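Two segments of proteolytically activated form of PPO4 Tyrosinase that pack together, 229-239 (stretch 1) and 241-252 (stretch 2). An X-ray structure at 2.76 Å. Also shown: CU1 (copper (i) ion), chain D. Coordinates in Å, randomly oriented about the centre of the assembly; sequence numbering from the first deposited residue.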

# COMPACT_ATOMS: atom_id res chain seq x y z
N TRP A 229 -19.98 -6.43 6.80
CA TRP A 229 -18.75 -5.66 6.82
C TRP A 229 -17.79 -6.11 7.92
O TRP A 229 -16.57 -6.04 7.76
CB TRP A 229 -19.07 -4.17 6.99
CG TRP A 229 -17.86 -3.29 7.09
CD1 TRP A 229 -17.27 -2.84 8.23
CD2 TRP A 229 -17.10 -2.76 6.00
NE1 TRP A 229 -16.18 -2.06 7.91
CE2 TRP A 229 -16.06 -1.99 6.55
CE3 TRP A 229 -17.21 -2.86 4.61
CZ2 TRP A 229 -15.12 -1.33 5.76
CZ3 TRP A 229 -16.28 -2.20 3.83
CH2 TRP A 229 -15.25 -1.44 4.41
N GLU A 230 -18.35 -6.57 9.04
CA GLU A 230 -17.53 -6.97 10.18
C GLU A 230 -16.60 -8.13 9.84
O GLU A 230 -15.42 -8.11 10.19
CB GLU A 230 -18.42 -7.34 11.37
CG GLU A 230 -18.28 -6.40 12.56
CD GLU A 230 -16.88 -6.41 13.15
OE1 GLU A 230 -16.15 -7.41 12.96
OE2 GLU A 230 -16.51 -5.42 13.81
N ALA A 231 -17.14 -9.13 9.15
CA ALA A 231 -16.36 -10.31 8.80
C ALA A 231 -15.40 -10.02 7.65
O ALA A 231 -14.48 -10.80 7.39
CB ALA A 231 -17.28 -11.46 8.44
N PHE A 232 -15.61 -8.91 6.96
CA PHE A 232 -14.80 -8.55 5.80
C PHE A 232 -13.71 -7.53 6.13
O PHE A 232 -12.62 -7.58 5.57
CB PHE A 232 -15.69 -8.01 4.68
CG PHE A 232 -14.94 -7.31 3.58
CD1 PHE A 232 -14.32 -8.04 2.58
CD2 PHE A 232 -14.85 -5.93 3.56
CE1 PHE A 232 -13.63 -7.40 1.57
CE2 PHE A 232 -14.16 -5.29 2.55
CZ PHE A 232 -13.55 -6.02 1.55
N SER A 233 -13.99 -6.63 7.05
CA SER A 233 -13.09 -5.55 7.36
C SER A 233 -11.84 -5.93 8.09
O SER A 233 -10.76 -5.59 7.67
CB SER A 233 -13.80 -4.54 8.19
OG SER A 233 -14.83 -5.18 8.84
N ASN A 234 -11.99 -6.60 9.21
CA ASN A 234 -10.85 -6.93 10.01
C ASN A 234 -10.79 -8.37 10.36
O ASN A 234 -11.66 -9.11 10.05
CB ASN A 234 -10.88 -6.13 11.27
CG ASN A 234 -12.12 -6.36 12.05
OD1 ASN A 234 -12.08 -6.83 13.15
ND2 ASN A 234 -13.21 -6.00 11.49
N HIS A 235 -9.72 -8.74 11.04
CA HIS A 235 -9.48 -10.11 11.40
C HIS A 235 -9.73 -10.41 12.86
O HIS A 235 -9.98 -11.54 13.19
CB HIS A 235 -8.06 -10.49 11.05
CG HIS A 235 -7.03 -9.67 11.75
ND1 HIS A 235 -5.78 -9.45 11.23
CD2 HIS A 235 -7.06 -9.02 12.92
CE1 HIS A 235 -5.09 -8.70 12.06
NE2 HIS A 235 -5.84 -8.42 13.09
N GLY A 236 -9.64 -9.41 13.72
CA GLY A 236 -9.47 -9.60 15.14
C GLY A 236 -10.50 -10.52 15.63
O GLY A 236 -11.51 -10.58 15.00
N GLU A 237 -10.28 -11.26 16.71
CA GLU A 237 -8.99 -11.47 17.32
C GLU A 237 -8.42 -12.74 16.75
O GLU A 237 -8.25 -13.72 17.42
CB GLU A 237 -9.11 -11.59 18.84
CG GLU A 237 -9.59 -10.35 19.57
CD GLU A 237 -11.09 -10.22 19.61
OE1 GLU A 237 -11.78 -11.07 19.02
OE2 GLU A 237 -11.59 -9.27 20.24
N PHE A 238 -8.16 -12.69 15.46
CA PHE A 238 -7.64 -13.83 14.71
C PHE A 238 -8.49 -15.08 14.90
O PHE A 238 -7.98 -16.20 14.92
CB PHE A 238 -6.20 -14.13 15.13
CG PHE A 238 -5.27 -12.96 14.99
CD1 PHE A 238 -4.75 -12.61 13.75
CD2 PHE A 238 -4.91 -12.20 16.09
CE1 PHE A 238 -3.89 -11.54 13.62
CE2 PHE A 238 -4.05 -11.12 15.96
CZ PHE A 238 -3.54 -10.79 14.72
N ASP A 239 -9.80 -14.89 15.03
CA ASP A 239 -10.73 -16.01 15.20
C ASP A 239 -11.13 -16.61 13.85
O ASP A 239 -10.54 -16.28 12.82
CB ASP A 239 -11.97 -15.56 15.98
CG ASP A 239 -12.58 -14.29 15.43
OD1 ASP A 239 -12.61 -14.12 14.19
OD2 ASP A 239 -13.04 -13.46 16.24
N THR A 241 -14.38 -16.57 12.54
CA THR A 241 -15.43 -15.80 11.89
C THR A 241 -14.87 -14.61 11.11
O THR A 241 -15.59 -13.97 10.34
CB THR A 241 -16.46 -15.28 12.90
OG1 THR A 241 -15.82 -14.41 13.84
CG2 THR A 241 -17.10 -16.45 13.65
N HIS A 242 -13.59 -14.32 11.31
CA HIS A 242 -12.93 -13.23 10.60
C HIS A 242 -11.79 -13.74 9.72
O HIS A 242 -11.02 -12.95 9.17
CB HIS A 242 -12.40 -12.18 11.58
CG HIS A 242 -13.47 -11.49 12.37
ND1 HIS A 242 -14.15 -12.10 13.40
CD2 HIS A 242 -13.96 -10.23 12.28
CE1 HIS A 242 -15.02 -11.25 13.91
NE2 HIS A 242 -14.92 -10.10 13.25
N ALA A 243 -11.68 -15.06 9.60
CA ALA A 243 -10.59 -15.68 8.86
C ALA A 243 -10.66 -15.38 7.36
O ALA A 243 -9.67 -15.54 6.64
CB ALA A 243 -10.58 -17.18 9.09
N ASN A 244 -11.83 -14.96 6.90
CA ASN A 244 -12.04 -14.69 5.49
C ASN A 244 -12.12 -13.19 5.21
O ASN A 244 -12.69 -12.75 4.21
CB ASN A 244 -13.32 -15.38 5.00
CG ASN A 244 -13.37 -15.53 3.50
OD1 ASN A 244 -12.34 -15.74 2.85
ND2 ASN A 244 -14.56 -15.42 2.93
N SER A 245 -11.54 -12.40 6.11
CA SER A 245 -11.59 -10.94 5.99
C SER A 245 -10.54 -10.41 5.02
O SER A 245 -9.58 -11.10 4.69
CB SER A 245 -11.41 -10.29 7.36
OG SER A 245 -10.12 -10.56 7.89
N LEU A 246 -10.75 -9.17 4.58
CA LEU A 246 -9.79 -8.50 3.71
C LEU A 246 -8.43 -8.41 4.38
O LEU A 246 -7.39 -8.46 3.71
CB LEU A 246 -10.29 -7.10 3.35
CG LEU A 246 -9.42 -6.22 2.44
CD1 LEU A 246 -9.52 -6.67 0.98
CD2 LEU A 246 -9.79 -4.76 2.57
N GLU A 247 -8.43 -8.30 5.70
CA GLU A 247 -7.20 -8.13 6.46
C GLU A 247 -6.50 -9.45 6.73
O GLU A 247 -5.27 -9.54 6.68
CB GLU A 247 -7.48 -7.41 7.78
CG GLU A 247 -6.23 -7.10 8.60
CD GLU A 247 -6.55 -6.43 9.92
OE1 GLU A 247 -7.72 -6.49 10.36
OE2 GLU A 247 -5.62 -5.85 10.53
N ALA A 248 -7.29 -10.48 7.03
CA ALA A 248 -6.75 -11.81 7.30
C ALA A 248 -5.94 -12.33 6.12
O ALA A 248 -4.81 -12.79 6.29
CB ALA A 248 -7.88 -12.78 7.64
N VAL A 249 -6.52 -12.24 4.93
CA VAL A 249 -5.84 -12.62 3.70
C VAL A 249 -4.64 -11.71 3.45
O VAL A 249 -3.64 -12.12 2.86
CB VAL A 249 -6.79 -12.55 2.49
CG1 VAL A 249 -6.06 -12.91 1.21
CG2 VAL A 249 -7.99 -13.46 2.70
N HIS A 250 -4.78 -10.43 3.94
CA HIS A 250 -3.75 -9.42 3.80
C HIS A 250 -2.54 -9.71 4.69
O HIS A 250 -1.41 -9.33 4.36
CB HIS A 250 -4.34 -8.04 4.13
CG HIS A 250 -3.36 -7.10 4.76
ND1 HIS A 250 -3.24 -6.95 6.13
CD2 HIS A 250 -2.47 -6.24 4.21
CE1 HIS A 250 -2.31 -6.05 6.39
NE2 HIS A 250 -1.82 -5.61 5.25
N ASP A 251 -2.78 -10.37 5.81
CA ASP A 251 -1.72 -10.66 6.78
C ASP A 251 -0.71 -11.67 6.24
O ASP A 251 0.48 -11.59 6.57
CB ASP A 251 -2.32 -11.19 8.08
CG ASP A 251 -3.14 -10.15 8.81
OD1 ASP A 251 -2.90 -8.94 8.60
OD2 ASP A 251 -4.04 -10.53 9.59
N ASP A 252 -1.17 -12.61 5.42
CA ASP A 252 -0.31 -13.66 4.89
C ASP A 252 0.84 -13.11 4.06
O ASP A 252 1.93 -13.69 4.03
CB ASP A 252 -1.13 -14.65 4.05
CG ASP A 252 -2.06 -15.50 4.89
OD1 ASP A 252 -2.51 -15.02 5.96
OD2 ASP A 252 -2.35 -16.65 4.49
CU CU1 D . -0.39 -4.38 5.82
O HOH W 1 -0.69 -3.41 7.85

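What ties the backbones of the two stretches together? The end of the helix at 229-233 meets the start of the helix at 246-252, and one short hydrogen bond joins them: Leu246 N donates to Phe232 O over 2.6 Å at a favourable 161°. Amides in the first turn of a helix have no carbonyl of their own helix behind them, so Leu246 N is free to reach across. The CA atoms of Phe232 and Ser245 come within 4.0 Å of each other here. The two helix directions differ by just 10°, with 8.7 Å between the axes at closest approach.

Which hydrogen bonds involve side chains? His242 points toward stretch 1 and has more area covered by the other stretch than any other residue, 111 Å². Both ring nitrogens donate across the contact: His242 NE2 to Glu230 OE1 at 3.0 Å, and His242 ND1 to Asp239 OD1 at 2.7 Å. The two acceptors lie near the ring plane, where N-H bonds are directed, so the imidazole links the helix of stretch 1, at Glu230, to the last residue of that stretch, Asp239. Asp239 OD1 also takes a weak bond from His242 N, at 3.0 Å and 123°. His235 answers from stretch 1, with His235 ND1 giving a short 2.6 Å bond to Asp251 OD2 at the ring edge. Over one face of the same ring lies Glu247 OE2, 3.3 Å from His235 CE1. The chain has left helical geometry at Asn234, and at the next residue His235 N donates to the side-chain oxygen Glu247 OE1 at 3.1 Å. Glu247, extended with chi1 and chi2 both t, thus returns a contact from helix to loop.

Where does apolar packing contribute? It centres on Phe232, whose CA-to-CB bond points away from stretch 2 although the end of its side chain comes nearer. With chi1 of Phe232 at 166° (t), Leu246 CB sits over one face of the ring, 4.0 Å from the Phe232 ring centroid and 22° off the normal, a CH-pi contact. Between these two side chains the nearest atoms are Phe232 CE1 and Leu246 CB, 3.8 Å apart. A smaller apolar touch joins His235 CB and Ala248 CB at 4.1 Å.

What shapes stretch 2 for this contact? A type I turn from His242 to Ser245 leads into the helix, closed by Ser245 N donating to His242 O at 3.2 Å. Ser245 OG does two jobs: it donates to His242 O at 2.9 Å and, as the N-cap, accepts from Ala248 N at 3.0 Å. Ser245 CB lies 2.9 Å from Asn234 O and 3.1 Å from Ala231 O, so these two carbonyl oxygens press close on it. Further along the helix, out of reach of stretch 1, His250 NE2 binds the copper ion CU1 at 2.0 Å, alongside a water and ligands from elsewhere in the structure.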